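Local structure of trehalose-6-phosphate phosphatase-related protein (Thermoplasma acidophilum, 1U02) at residues 175-180 / 194-199; 7-12 / 45-50; 159-164 / 181-186. The protein removes the phosphate from trehalose 6-phosphate to release free trehalose, using magnesium as cofactor, and, less efficiently, hydrolyses para-nitrophenyl phosphate. All coordinates share one frame; numbering follows the deposited sequence.

Contact 1: residues 175-180 / 194-199. With MG (magnesium ion), chain B.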
ATOM      1  N   ILE A 175     -10.284  -5.502  12.028  1.00 19.91           N
ATOM      2  CA  ILE A 175      -9.239  -6.455  11.701  1.00 18.09           C
ATOM      3  C   ILE A 175      -8.279  -5.657  10.831  1.00 17.55           C
ATOM      4  O   ILE A 175      -8.712  -4.891   9.964  1.00 18.40           O
ATOM      5  CB  ILE A 175      -9.790  -7.657  10.895  1.00 18.71           C
ATOM      6  CG1 ILE A 175     -10.740  -8.484  11.770  1.00 21.19           C
ATOM      7  CG2 ILE A 175      -8.644  -8.526  10.404  1.00 18.96           C
ATOM      8  CD1 ILE A 175     -11.405  -9.646  11.042  1.00 21.47           C
ATOM      9  N   ILE A 176      -6.984  -5.804  11.083  1.00 16.73           N
ATOM     10  CA  ILE A 176      -5.973  -5.096  10.307  1.00 17.81           C
ATOM     11  C   ILE A 176      -4.869  -6.081   9.948  1.00 17.41           C
ATOM     12  O   ILE A 176      -4.253  -6.682  10.831  1.00 19.81           O
ATOM     13  CB  ILE A 176      -5.382  -3.906  11.105  1.00 17.12           C
ATOM     14  CG1 ILE A 176      -6.507  -2.950  11.521  1.00 17.22           C
ATOM     15  CG2 ILE A 176      -4.359  -3.166  10.254  1.00 16.96           C
ATOM     16  CD1 ILE A 176      -6.070  -1.848  12.480  1.00 17.05           C
ATOM     17  N   ALA A 177      -4.625  -6.248   8.651  1.00 16.38           N
ATOM     18  CA  ALA A 177      -3.613  -7.181   8.164  1.00 15.67           C
ATOM     19  C   ALA A 177      -2.572  -6.509   7.273  1.00 15.50           C
ATOM     20  O   ALA A 177      -2.910  -5.690   6.418  1.00 13.65           O
ATOM     21  CB  ALA A 177      -4.290  -8.311   7.404  1.00 13.86           C
ATOM     22  N   GLY A 178      -1.308  -6.871   7.475  1.00 15.93           N
ATOM     23  CA  GLY A 178      -0.228  -6.290   6.690  1.00 16.26           C
ATOM     24  C   GLY A 178       1.020  -7.148   6.770  1.00 17.93           C
ATOM     25  O   GLY A 178       1.091  -8.047   7.610  1.00 19.10           O
ATOM     26  N   ASP A 179       2.013  -6.857   5.932  1.00 17.33           N
ATOM     27  CA  ASP A 179       3.240  -7.654   5.891  1.00 18.64           C
ATOM     28  C   ASP A 179       4.578  -6.972   6.196  1.00 19.68           C
ATOM     29  O   ASP A 179       5.578  -7.664   6.392  1.00 21.37           O
ATOM     30  CB  ASP A 179       3.363  -8.314   4.521  1.00 17.24           C
ATOM     31  CG  ASP A 179       3.599  -7.302   3.419  1.00 17.98           C
ATOM     32  OD1 ASP A 179       2.772  -6.381   3.271  1.00 16.58           O
ATOM     33  OD2 ASP A 179       4.612  -7.421   2.707  1.00 18.52           O
ATOM     34  N   ASP A 180       4.636  -5.645   6.210  1.00 21.38           N
ATOM     35  CA  ASP A 180       5.919  -5.001   6.492  1.00 22.38           C
ATOM     36  C   ASP A 180       5.875  -3.961   7.603  1.00 22.60           C
ATOM     37  O   ASP A 180       4.869  -3.812   8.290  1.00 22.98           O
ATOM     38  CB  ASP A 180       6.510  -4.373   5.221  1.00 23.73           C
ATOM     39  CG  ASP A 180       5.675  -3.232   4.686  1.00 22.33           C
ATOM     40  OD1 ASP A 180       4.916  -2.622   5.471  1.00 23.77           O
ATOM     41  OD2 ASP A 180       5.791  -2.933   3.481  1.00 24.33           O
ATOM     42  N   LEU A 194      -7.775  -6.461  15.948  1.00 24.33           N
ATOM     43  CA  LEU A 194      -7.309  -7.811  15.651  1.00 23.50           C
ATOM     44  C   LEU A 194      -6.256  -7.663  14.558  1.00 23.37           C
ATOM     45  O   LEU A 194      -6.570  -7.660  13.363  1.00 23.03           O
ATOM     46  CB  LEU A 194      -8.468  -8.685  15.164  1.00 22.66           C
ATOM     47  CG  LEU A 194      -8.274 -10.207  15.225  1.00 25.40           C
ATOM     48  CD1 LEU A 194      -9.578 -10.904  14.862  1.00 24.76           C
ATOM     49  CD2 LEU A 194      -7.160 -10.639  14.288  1.00 26.72           C
ATOM     50  N   THR A 195      -5.006  -7.524  14.984  1.00 22.53           N
ATOM     51  CA  THR A 195      -3.884  -7.345  14.075  1.00 22.25           C
ATOM     52  C   THR A 195      -3.348  -8.669  13.536  1.00 22.43           C
ATOM     53  O   THR A 195      -3.123  -9.615  14.292  1.00 22.52           O
ATOM     54  CB  THR A 195      -2.756  -6.576  14.786  1.00 24.67           C
ATOM     55  OG1 THR A 195      -2.505  -7.178  16.064  1.00 25.28           O
ATOM     56  CG2 THR A 195      -3.165  -5.118  14.995  1.00 24.27           C
ATOM     57  N   ILE A 196      -3.138  -8.725  12.224  1.00 20.53           N
ATOM     58  CA  ILE A 196      -2.650  -9.937  11.573  1.00 18.85           C
ATOM     59  C   ILE A 196      -1.389  -9.663  10.754  1.00 19.14           C
ATOM     60  O   ILE A 196      -1.411  -8.874   9.807  1.00 16.56           O
ATOM     61  CB  ILE A 196      -3.725 -10.521  10.625  1.00 17.47           C
ATOM     62  CG1 ILE A 196      -5.019 -10.797  11.395  1.00 17.92           C
ATOM     63  CG2 ILE A 196      -3.203 -11.783   9.966  1.00 17.91           C
ATOM     64  CD1 ILE A 196      -6.166 -11.235  10.504  1.00 17.59           C
ATOM     65  N   LYS A 197      -0.296 -10.324  11.112  1.00 19.95           N
ATOM     66  CA  LYS A 197       0.961 -10.145  10.394  1.00 21.06           C
ATOM     67  C   LYS A 197       1.114 -11.238   9.344  1.00 21.19           C
ATOM     68  O   LYS A 197       0.851 -12.408   9.615  1.00 20.95           O
ATOM     69  CB  LYS A 197       2.140 -10.207  11.368  1.00 22.18           C
ATOM     70  CG  LYS A 197       3.528 -10.186  10.725  1.00 24.63           C
ATOM     71  CD  LYS A 197       3.882  -8.816  10.157  1.00 28.12           C
ATOM     72  CE  LYS A 197       5.361  -8.728   9.788  1.00 29.85           C
ATOM     73  NZ  LYS A 197       5.763  -9.790   8.835  1.00 33.46           N
ATOM     74  N   VAL A 198       1.530 -10.852   8.143  1.00 20.01           N
ATOM     75  CA  VAL A 198       1.739 -11.815   7.073  1.00 20.47           C
ATOM     76  C   VAL A 198       3.235 -11.879   6.797  1.00 22.50           C
ATOM     77  O   VAL A 198       3.874 -10.845   6.615  1.00 21.03           O
ATOM     78  CB  VAL A 198       1.034 -11.392   5.765  1.00 20.90           C
ATOM     79  CG1 VAL A 198       1.281 -12.438   4.682  1.00 18.25           C
ATOM     80  CG2 VAL A 198      -0.461 -11.208   6.005  1.00 18.35           C
ATOM     81  N   GLY A 199       3.789 -13.087   6.783  1.00 24.13           N
ATOM     82  CA  GLY A 199       5.202 -13.239   6.494  1.00 28.62           C
ATOM     83  C   GLY A 199       6.125 -13.373   7.686  1.00 32.26           C
ATOM     84  O   GLY A 199       5.729 -13.185   8.834  1.00 31.45           O
TER
HETATM   85 MG    MG B 240       2.508  -4.943   1.874  1.00 17.96          MG
HETATM   86  O   HOH W   1       6.653 -10.310   5.989  1.00 40.98           O
HETATM   87  O   HOH W   2       4.459  -5.078   1.294  1.00 17.44           O
HETATM   88  O   HOH W   3       2.798  -3.354   3.242  1.00 15.23           O
HETATM   89  O   HOH W   4       2.157  -3.412   0.496  1.00 20.72           O

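Contact 2: residues 7-12 / 45-50. With MG (magnesium ion), chain B; NA (sodium ion), chain C.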
ATOM      1  N   ASP A   7      -3.920  -4.758   3.718  1.00 12.50           N
ATOM      2  CA  ASP A   7      -2.833  -4.248   2.893  1.00 12.24           C
ATOM      3  C   ASP A   7      -2.947  -5.078   1.613  1.00 11.85           C
ATOM      4  O   ASP A   7      -3.543  -6.157   1.627  1.00 10.68           O
ATOM      5  CB  ASP A   7      -1.485  -4.515   3.576  1.00 14.28           C
ATOM      6  CG  ASP A   7      -0.298  -4.255   2.662  1.00 13.64           C
ATOM      7  OD1 ASP A   7      -0.184  -3.139   2.120  1.00 16.06           O
ATOM      8  OD2 ASP A   7       0.529  -5.171   2.491  1.00 16.98           O
ATOM      9  N   TYR A   8      -2.384  -4.593   0.513  1.00 10.89           N
ATOM     10  CA  TYR A   8      -2.466  -5.320  -0.750  1.00 11.99           C
ATOM     11  C   TYR A   8      -1.201  -6.128  -1.068  1.00 12.29           C
ATOM     12  O   TYR A   8      -1.198  -7.360  -0.972  1.00 11.26           O
ATOM     13  CB  TYR A   8      -2.755  -4.340  -1.902  1.00 10.49           C
ATOM     14  CG  TYR A   8      -3.131  -5.007  -3.203  1.00 11.70           C
ATOM     15  CD1 TYR A   8      -4.345  -5.685  -3.337  1.00 10.08           C
ATOM     16  CD2 TYR A   8      -2.268  -4.983  -4.297  1.00  8.09           C
ATOM     17  CE1 TYR A   8      -4.691  -6.327  -4.526  1.00  9.45           C
ATOM     18  CE2 TYR A   8      -2.605  -5.627  -5.501  1.00  9.50           C
ATOM     19  CZ  TYR A   8      -3.818  -6.296  -5.603  1.00  9.27           C
ATOM     20  OH  TYR A   8      -4.158  -6.940  -6.774  1.00  8.96           O
ATOM     21  N   ASP A   9      -0.128  -5.436  -1.447  1.00 11.07           N
ATOM     22  CA  ASP A   9       1.118  -6.117  -1.789  1.00 12.15           C
ATOM     23  C   ASP A   9       1.743  -6.874  -0.627  1.00 12.61           C
ATOM     24  O   ASP A   9       1.970  -6.319   0.448  1.00 12.98           O
ATOM     25  CB  ASP A   9       2.119  -5.119  -2.357  1.00 12.90           C
ATOM     26  CG  ASP A   9       1.605  -4.459  -3.613  1.00 13.87           C
ATOM     27  OD1 ASP A   9       1.403  -5.177  -4.618  1.00 13.67           O
ATOM     28  OD2 ASP A   9       1.389  -3.234  -3.587  1.00 15.64           O
ATOM     29  N   GLY A  10       2.016  -8.153  -0.866  1.00 14.41           N
ATOM     30  CA  GLY A  10       2.613  -8.995   0.152  1.00 14.76           C
ATOM     31  C   GLY A  10       1.611  -9.489   1.176  1.00 15.49           C
ATOM     32  O   GLY A  10       1.962 -10.268   2.064  1.00 15.90           O
ATOM     33  N   THR A  11       0.364  -9.038   1.060  1.00 14.73           N
ATOM     34  CA  THR A  11      -0.685  -9.438   1.989  1.00 13.31           C
ATOM     35  C   THR A  11      -1.787 -10.229   1.280  1.00 13.44           C
ATOM     36  O   THR A  11      -2.129 -11.338   1.698  1.00 13.83           O
ATOM     37  CB  THR A  11      -1.272  -8.200   2.699  1.00 13.33           C
ATOM     38  OG1 THR A  11      -0.233  -7.565   3.460  1.00 15.06           O
ATOM     39  CG2 THR A  11      -2.407  -8.601   3.639  1.00 15.67           C
ATOM     40  N   LEU A  12      -2.337  -9.663   0.210  1.00 12.80           N
ATOM     41  CA  LEU A  12      -3.377 -10.337  -0.563  1.00 13.30           C
ATOM     42  C   LEU A  12      -2.780 -10.936  -1.836  1.00 12.78           C
ATOM     43  O   LEU A  12      -3.316 -11.888  -2.403  1.00 16.09           O
ATOM     44  CB  LEU A  12      -4.502  -9.360  -0.927  1.00 12.00           C
ATOM     45  CG  LEU A  12      -5.229  -8.719   0.263  1.00 14.25           C
ATOM     46  CD1 LEU A  12      -6.351  -7.811  -0.241  1.00 12.01           C
ATOM     47  CD2 LEU A  12      -5.796  -9.810   1.170  1.00 13.10           C
ATOM     48  N   THR A  45      -3.120   0.731   1.217  1.00 14.58           N
ATOM     49  CA  THR A  45      -1.906   0.506   0.454  1.00 13.25           C
ATOM     50  C   THR A  45      -1.110   1.776   0.173  1.00 14.23           C
ATOM     51  O   THR A  45      -1.571   2.888   0.434  1.00 12.14           O
ATOM     52  CB  THR A  45      -2.315  -0.127  -0.889  1.00 12.59           C
ATOM     53  OG1 THR A  45      -1.182  -0.276  -1.750  1.00 14.51           O
ATOM     54  CG2 THR A  45      -3.358   0.767  -1.571  1.00 11.71           C
ATOM     55  N   GLY A  46       0.090   1.594  -0.369  1.00 13.74           N
ATOM     56  CA  GLY A  46       0.919   2.727  -0.735  1.00 13.21           C
ATOM     57  C   GLY A  46       0.657   3.005  -2.209  1.00 13.88           C
ATOM     58  O   GLY A  46       1.111   4.008  -2.764  1.00 12.95           O
ATOM     59  N   ARG A  47      -0.077   2.094  -2.844  1.00 12.71           N
ATOM     60  CA  ARG A  47      -0.437   2.219  -4.256  1.00 11.46           C
ATOM     61  C   ARG A  47      -1.431   3.365  -4.412  1.00 11.87           C
ATOM     62  O   ARG A  47      -1.990   3.846  -3.429  1.00 12.24           O
ATOM     63  CB  ARG A  47      -1.114   0.939  -4.755  1.00 11.44           C
ATOM     64  CG  ARG A  47      -0.276  -0.323  -4.677  1.00 14.97           C
ATOM     65  CD  ARG A  47       0.589  -0.515  -5.912  1.00 14.56           C
ATOM     66  NE  ARG A  47       1.122  -1.872  -5.952  1.00 14.81           N
ATOM     67  CZ  ARG A  47       1.700  -2.428  -7.010  1.00 11.51           C
ATOM     68  NH1 ARG A  47       1.829  -1.744  -8.138  1.00  9.60           N
ATOM     69  NH2 ARG A  47       2.143  -3.678  -6.933  1.00 11.60           N
ATOM     70  N   SER A  48      -1.651   3.785  -5.654  1.00 10.23           N
ATOM     71  CA  SER A  48      -2.592   4.854  -5.960  1.00 10.31           C
ATOM     72  C   SER A  48      -3.983   4.253  -6.160  1.00 12.30           C
ATOM     73  O   SER A  48      -4.133   3.041  -6.312  1.00 11.49           O
ATOM     74  CB  SER A  48      -2.184   5.555  -7.255  1.00 11.01           C
ATOM     75  OG  SER A  48      -2.219   4.632  -8.339  1.00 11.42           O
ATOM     76  N   PRO A  49      -5.021   5.103  -6.168  1.00 13.64           N
ATOM     77  CA  PRO A  49      -6.391   4.621  -6.364  1.00 14.60           C
ATOM     78  C   PRO A  49      -6.530   4.069  -7.783  1.00 13.17           C
ATOM     79  O   PRO A  49      -7.280   3.125  -8.022  1.00 12.62           O
ATOM     80  CB  PRO A  49      -7.246   5.873  -6.166  1.00 14.13           C
ATOM     81  CG  PRO A  49      -6.388   6.778  -5.350  1.00 18.72           C
ATOM     82  CD  PRO A  49      -5.004   6.548  -5.887  1.00 15.59           C
ATOM     83  N   GLU A  50      -5.808   4.669  -8.726  1.00 13.53           N
ATOM     84  CA  GLU A  50      -5.877   4.210 -10.107  1.00 14.70           C
ATOM     85  C   GLU A  50      -5.338   2.781 -10.198  1.00 13.41           C
ATOM     86  O   GLU A  50      -5.862   1.966 -10.954  1.00 13.65           O
ATOM     87  CB  GLU A  50      -5.074   5.130 -11.041  1.00 17.01           C
ATOM     88  CG  GLU A  50      -5.627   6.541 -11.199  1.00 21.08           C
ATOM     89  CD  GLU A  50      -5.548   7.353  -9.918  1.00 23.14           C
ATOM     90  OE1 GLU A  50      -4.462   7.390  -9.306  1.00 19.39           O
ATOM     91  OE2 GLU A  50      -6.570   7.959  -9.525  1.00 27.19           O
TER
HETATM   92 MG    MG B 240       2.508  -4.943   1.874  1.00 17.96          MG
HETATM   93 NA    NA C 241       2.892  -7.147  -5.604  1.00 28.18          NA
HETATM   94  O   HOH W   5      -0.028  -2.506  -1.186  1.00 15.68           O
HETATM   95  O   HOH W   4       2.157  -3.412   0.496  1.00 20.72           O
HETATM   96  O   HOH W   2       4.459  -5.078   1.294  1.00 17.44           O
HETATM   97  O   HOH W   3       2.798  -3.354   3.242  1.00 15.23           O
HETATM   98  O   HOH W   6       5.370  -6.670  -5.801  1.00 17.60           O

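Contact 3: residues 159-164 / 181-186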
ATOM      1  N   VAL A 159       2.723  10.986   5.490  1.00 18.63           N
ATOM      2  CA  VAL A 159       1.748   9.910   5.296  1.00 20.62           C
ATOM      3  C   VAL A 159       1.961   8.810   6.334  1.00 19.14           C
ATOM      4  O   VAL A 159       3.095   8.484   6.679  1.00 20.81           O
ATOM      5  CB  VAL A 159       1.831   9.315   3.870  1.00 21.02           C
ATOM      6  CG1 VAL A 159       1.461  10.388   2.852  1.00 23.64           C
ATOM      7  CG2 VAL A 159       3.228   8.778   3.592  1.00 21.33           C
ATOM      8  N   ASN A 160       0.866   8.235   6.822  1.00 20.03           N
ATOM      9  CA  ASN A 160       0.931   7.200   7.852  1.00 19.48           C
ATOM     10  C   ASN A 160      -0.279   6.250   7.796  1.00 19.36           C
ATOM     11  O   ASN A 160      -1.404   6.664   8.076  1.00 17.56           O
ATOM     12  CB  ASN A 160       0.985   7.889   9.223  1.00 22.03           C
ATOM     13  CG  ASN A 160       1.270   6.929  10.359  1.00 23.34           C
ATOM     14  OD1 ASN A 160       0.578   5.928  10.535  1.00 23.63           O
ATOM     15  ND2 ASN A 160       2.293   7.239  11.145  1.00 28.00           N
ATOM     16  N   LYS A 161      -0.050   4.988   7.435  1.00 19.28           N
ATOM     17  CA  LYS A 161      -1.137   4.006   7.370  1.00 20.11           C
ATOM     18  C   LYS A 161      -1.915   3.933   8.681  1.00 19.50           C
ATOM     19  O   LYS A 161      -3.147   3.943   8.683  1.00 17.73           O
ATOM     20  CB  LYS A 161      -0.606   2.602   7.077  1.00 22.17           C
ATOM     21  CG  LYS A 161      -0.488   2.218   5.617  1.00 23.94           C
ATOM     22  CD  LYS A 161      -0.021   0.768   5.516  1.00 23.39           C
ATOM     23  CE  LYS A 161       0.108   0.302   4.074  1.00 26.56           C
ATOM     24  NZ  LYS A 161       0.696  -1.067   4.014  1.00 24.84           N
ATOM     25  N   GLY A 162      -1.181   3.834   9.789  1.00 20.42           N
ATOM     26  CA  GLY A 162      -1.804   3.746  11.100  1.00 22.12           C
ATOM     27  C   GLY A 162      -2.778   4.871  11.401  1.00 22.89           C
ATOM     28  O   GLY A 162      -3.914   4.619  11.804  1.00 22.27           O
ATOM     29  N   SER A 163      -2.334   6.110  11.201  1.00 22.84           N
ATOM     30  CA  SER A 163      -3.174   7.277  11.457  1.00 22.79           C
ATOM     31  C   SER A 163      -4.428   7.271  10.589  1.00 21.18           C
ATOM     32  O   SER A 163      -5.528   7.572  11.062  1.00 20.06           O
ATOM     33  CB  SER A 163      -2.384   8.566  11.203  1.00 23.08           C
ATOM     34  OG  SER A 163      -1.227   8.610  12.021  1.00 29.15           O
ATOM     35  N   ALA A 164      -4.255   6.934   9.313  1.00 19.59           N
ATOM     36  CA  ALA A 164      -5.370   6.890   8.375  1.00 17.54           C
ATOM     37  C   ALA A 164      -6.392   5.849   8.822  1.00 15.17           C
ATOM     38  O   ALA A 164      -7.596   6.105   8.824  1.00 15.83           O
ATOM     39  CB  ALA A 164      -4.864   6.560   6.972  1.00 17.38           C
ATOM     40  N   ALA A 181       6.979  -3.237   7.765  1.00 23.95           N
ATOM     41  CA  ALA A 181       7.100  -2.225   8.810  1.00 24.93           C
ATOM     42  C   ALA A 181       5.976  -1.194   8.862  1.00 25.70           C
ATOM     43  O   ALA A 181       5.531  -0.817   9.950  1.00 26.36           O
ATOM     44  CB  ALA A 181       8.443  -1.519   8.685  1.00 26.37           C
ATOM     45  N   THR A 182       5.514  -0.734   7.703  1.00 24.90           N
ATOM     46  CA  THR A 182       4.448   0.261   7.674  1.00 24.47           C
ATOM     47  C   THR A 182       3.169  -0.311   8.269  1.00 23.94           C
ATOM     48  O   THR A 182       2.336   0.419   8.806  1.00 22.87           O
ATOM     49  CB  THR A 182       4.162   0.745   6.233  1.00 25.38           C
ATOM     50  OG1 THR A 182       3.608  -0.332   5.461  1.00 23.43           O
ATOM     51  CG2 THR A 182       5.453   1.223   5.578  1.00 23.76           C
ATOM     52  N   ASP A 183       3.016  -1.626   8.178  1.00 23.21           N
ATOM     53  CA  ASP A 183       1.834  -2.276   8.725  1.00 22.18           C
ATOM     54  C   ASP A 183       2.077  -2.536  10.203  1.00 21.75           C
ATOM     55  O   ASP A 183       1.164  -2.445  11.020  1.00 22.01           O
ATOM     56  CB  ASP A 183       1.572  -3.580   7.978  1.00 20.17           C
ATOM     57  CG  ASP A 183       1.414  -3.360   6.488  1.00 21.74           C
ATOM     58  OD1 ASP A 183       0.432  -2.697   6.090  1.00 17.79           O
ATOM     59  OD2 ASP A 183       2.280  -3.837   5.719  1.00 20.65           O
ATOM     60  N   GLU A 184       3.323  -2.854  10.532  1.00 22.89           N
ATOM     61  CA  GLU A 184       3.705  -3.115  11.911  1.00 24.32           C
ATOM     62  C   GLU A 184       3.407  -1.840  12.693  1.00 25.21           C
ATOM     63  O   GLU A 184       2.916  -1.886  13.820  1.00 25.41           O
ATOM     64  CB  GLU A 184       5.195  -3.446  11.983  1.00 23.89           C
ATOM     65  CG  GLU A 184       5.627  -4.078  13.290  1.00 26.42           C
ATOM     66  CD  GLU A 184       4.892  -5.368  13.577  1.00 26.18           C
ATOM     67  OE1 GLU A 184       4.955  -6.289  12.735  1.00 28.20           O
ATOM     68  OE2 GLU A 184       4.255  -5.464  14.647  1.00 27.99           O
ATOM     69  N   ALA A 185       3.690  -0.698  12.073  1.00 24.70           N
ATOM     70  CA  ALA A 185       3.439   0.586  12.706  1.00 24.68           C
ATOM     71  C   ALA A 185       1.933   0.787  12.843  1.00 24.59           C
ATOM     72  O   ALA A 185       1.452   1.310  13.850  1.00 23.66           O
ATOM     73  CB  ALA A 185       4.051   1.706  11.874  1.00 25.02           C
ATOM     74  N   ALA A 186       1.190   0.361  11.827  1.00 23.72           N
ATOM     75  CA  ALA A 186      -0.260   0.489  11.848  1.00 23.59           C
ATOM     76  C   ALA A 186      -0.847  -0.332  13.000  1.00 23.27           C
ATOM     77  O   ALA A 186      -1.822   0.088  13.622  1.00 23.52           O
ATOM     78  CB  ALA A 186      -0.849   0.038  10.517  1.00 23.71           C
TER
HETATM   79  O   HOH W   7       1.721   2.954   9.543  1.00 26.74           O

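Contact 1: residues 175-180 / 194-199
Ile175 and Leu194 start the pairing side by side, pointing the same way, with Ile175 CG1 4.1 Å from Leu194 CB. The other branch of Ile175 slants across the tip of Ile196: Ile175 CG2 meets Ile196 CD1 at 3.7 Å. It gets there because CG2 stands anti to the backbone N while CG1 lies beside it (chi1 -67°). On that same face the small Ala177 sets its CB against Ile196 CB. Beneath these side chains the strands run parallel, and Ile176 and Gly178 supply both N-H and C=O to the neighbouring strand; the shortest of the four bonds is Ile196 N to Ile176 O, 2.7 Å. Past the strand end, Asp179 CB packs on Val198 O at 3.3 Å while the carboxylate turns away, so that OD1 binds the magnesium ion at 2.0 Å. Lys197, on the other face, bends at chi2 and chi4, curls its NZ back to Val198 O (3.1 Å) and makes a weak bond to Asp179 O. Helix 181-188 makes the crossover of this beta-alpha-beta unit and packs on Ile176 and Thr195 through Phe187; helix 212-229 covers Ile175, Ala177 and Ile196, and strands 3-7 and 207-209 flank the pair.

Contact 2: residues 7-12 / 45-50
Asp9 and Arg47 make the tight part of this contact, a side-on salt bridge in which two nitrogens of the guanidinium each take one carboxylate oxygen. Arg47 NE reaches Asp9 OD2 at 2.7 Å on its syn side, and Arg47 NH2 reaches Asp9 OD1 at 2.9 Å from above the carboxylate plane. Both bonds are nearly straight and lie close to the guanidinium plane, but the carboxylate is turned 37° against it. The bend of the arginine chain at chi2 (-87°) brings the NE edge round to the acid. Asp9 OD1 also binds the sodium ion at 2.7 Å, so two positive partners share it; Pro14 and Ser22 complete the protein ligands of that ion. Arg47 has further partners in Glu51 and the carbonyl of Pro19.

The looser part lies between Asp7, Tyr8 and Thr45. There the closest direct approaches are 4.4 Å, from Tyr8 CB to Thr45 CB and from Asp7 OD1 to Thr45 CA, and a water takes over: it accepts from Asp9 N, donates to Asp9 OD2 and hydrogen-bonds Thr45 OG1 at 2.6 Å. The threonine oxygen also accepts from Arg47 N, an ST turn. Towards the magnesium ion the arrangement becomes watery. Asp7 OD2 and Asp9 O bind the metal, three waters take further positions and Asp179 supplies the sixth ligand. Thr11 OG1 donates to the anti lone pair of Asp7 OD2 (2.7 Å), so the metal-bound oxygen is gripped by a second side chain as well as by the ion. Asp7, Asp9 and Thr11 fit the DxDx(T/V) signature of the HAD phosphatases, set at the end of strand 3-7, with Asp7 the probable nucleophile.

Contact 3: residues 159-164 / 181-186
Lys161 meets Asp183 and Thr182 of helix 181-188 from the first turn of its own helix, 161-169. Just before it, Asn160 is the N-cap: its OD1 accepts from Ser163 N at 3.0 Å, the donor standing well above the amide plane, a capping bond that closes the first turn. Lys161 follows and does most of the reaching. Its chain is extended beyond CG and slants across both Thr182 and Asp183, ending with NZ 2.7 Å from Asp183 OD1. That salt bridge comes in on the syn side, 30° out of the carboxylate plane; a longer, weak bond runs from NZ to Thr182 OG1, whose stronger partner is Asp180. The same ammonium group is salt-bridged to Asp7, consistent with the conserved motif III lysine of HAD phosphatases, with Asp179 and Asp183 in the place of the motif IV acids. The other oxygen of Asp183, OD2, accepts from the backbone N of Asp180, holding the carboxylate in place beside the metal site. Next comes Gly162, where the CA atoms of the two segments come nearest: its CA lies 3.7 Å from Ala186 CA. Ala186 CB is 3.9 Å from the glycine CA and 4.3 Å from Lys161 CB. Gly162 N donates to a water at 3.0 Å, which in turn donates to Thr182 O at 2.7 Å, bridging the two helix starts.

Overall arrangement
The three contacts converge on the magnesium ion. Contacts 1 and 2 supply its protein ligands: Asp179 OD1 from the first lies 2.7 Å from Asp7 OD2 of the second, two acidic oxygens held close by the shared metal, and the three metal-bound waters belong to both. The backbones also join, Ala177 O lying 3.0 Å from Asp7 N in a probable hydrogen bond between adjacent strands. Contact 3 brings a positive charge: Lys161 NZ is salt-bridged at 2.9 Å to Asp7 OD1, the oxygen of the probable nucleophile that does not bind magnesium. Asp183 CG packs 3.4 Å from Gly178 CA, tying contact 3 to the strand end of contact 1.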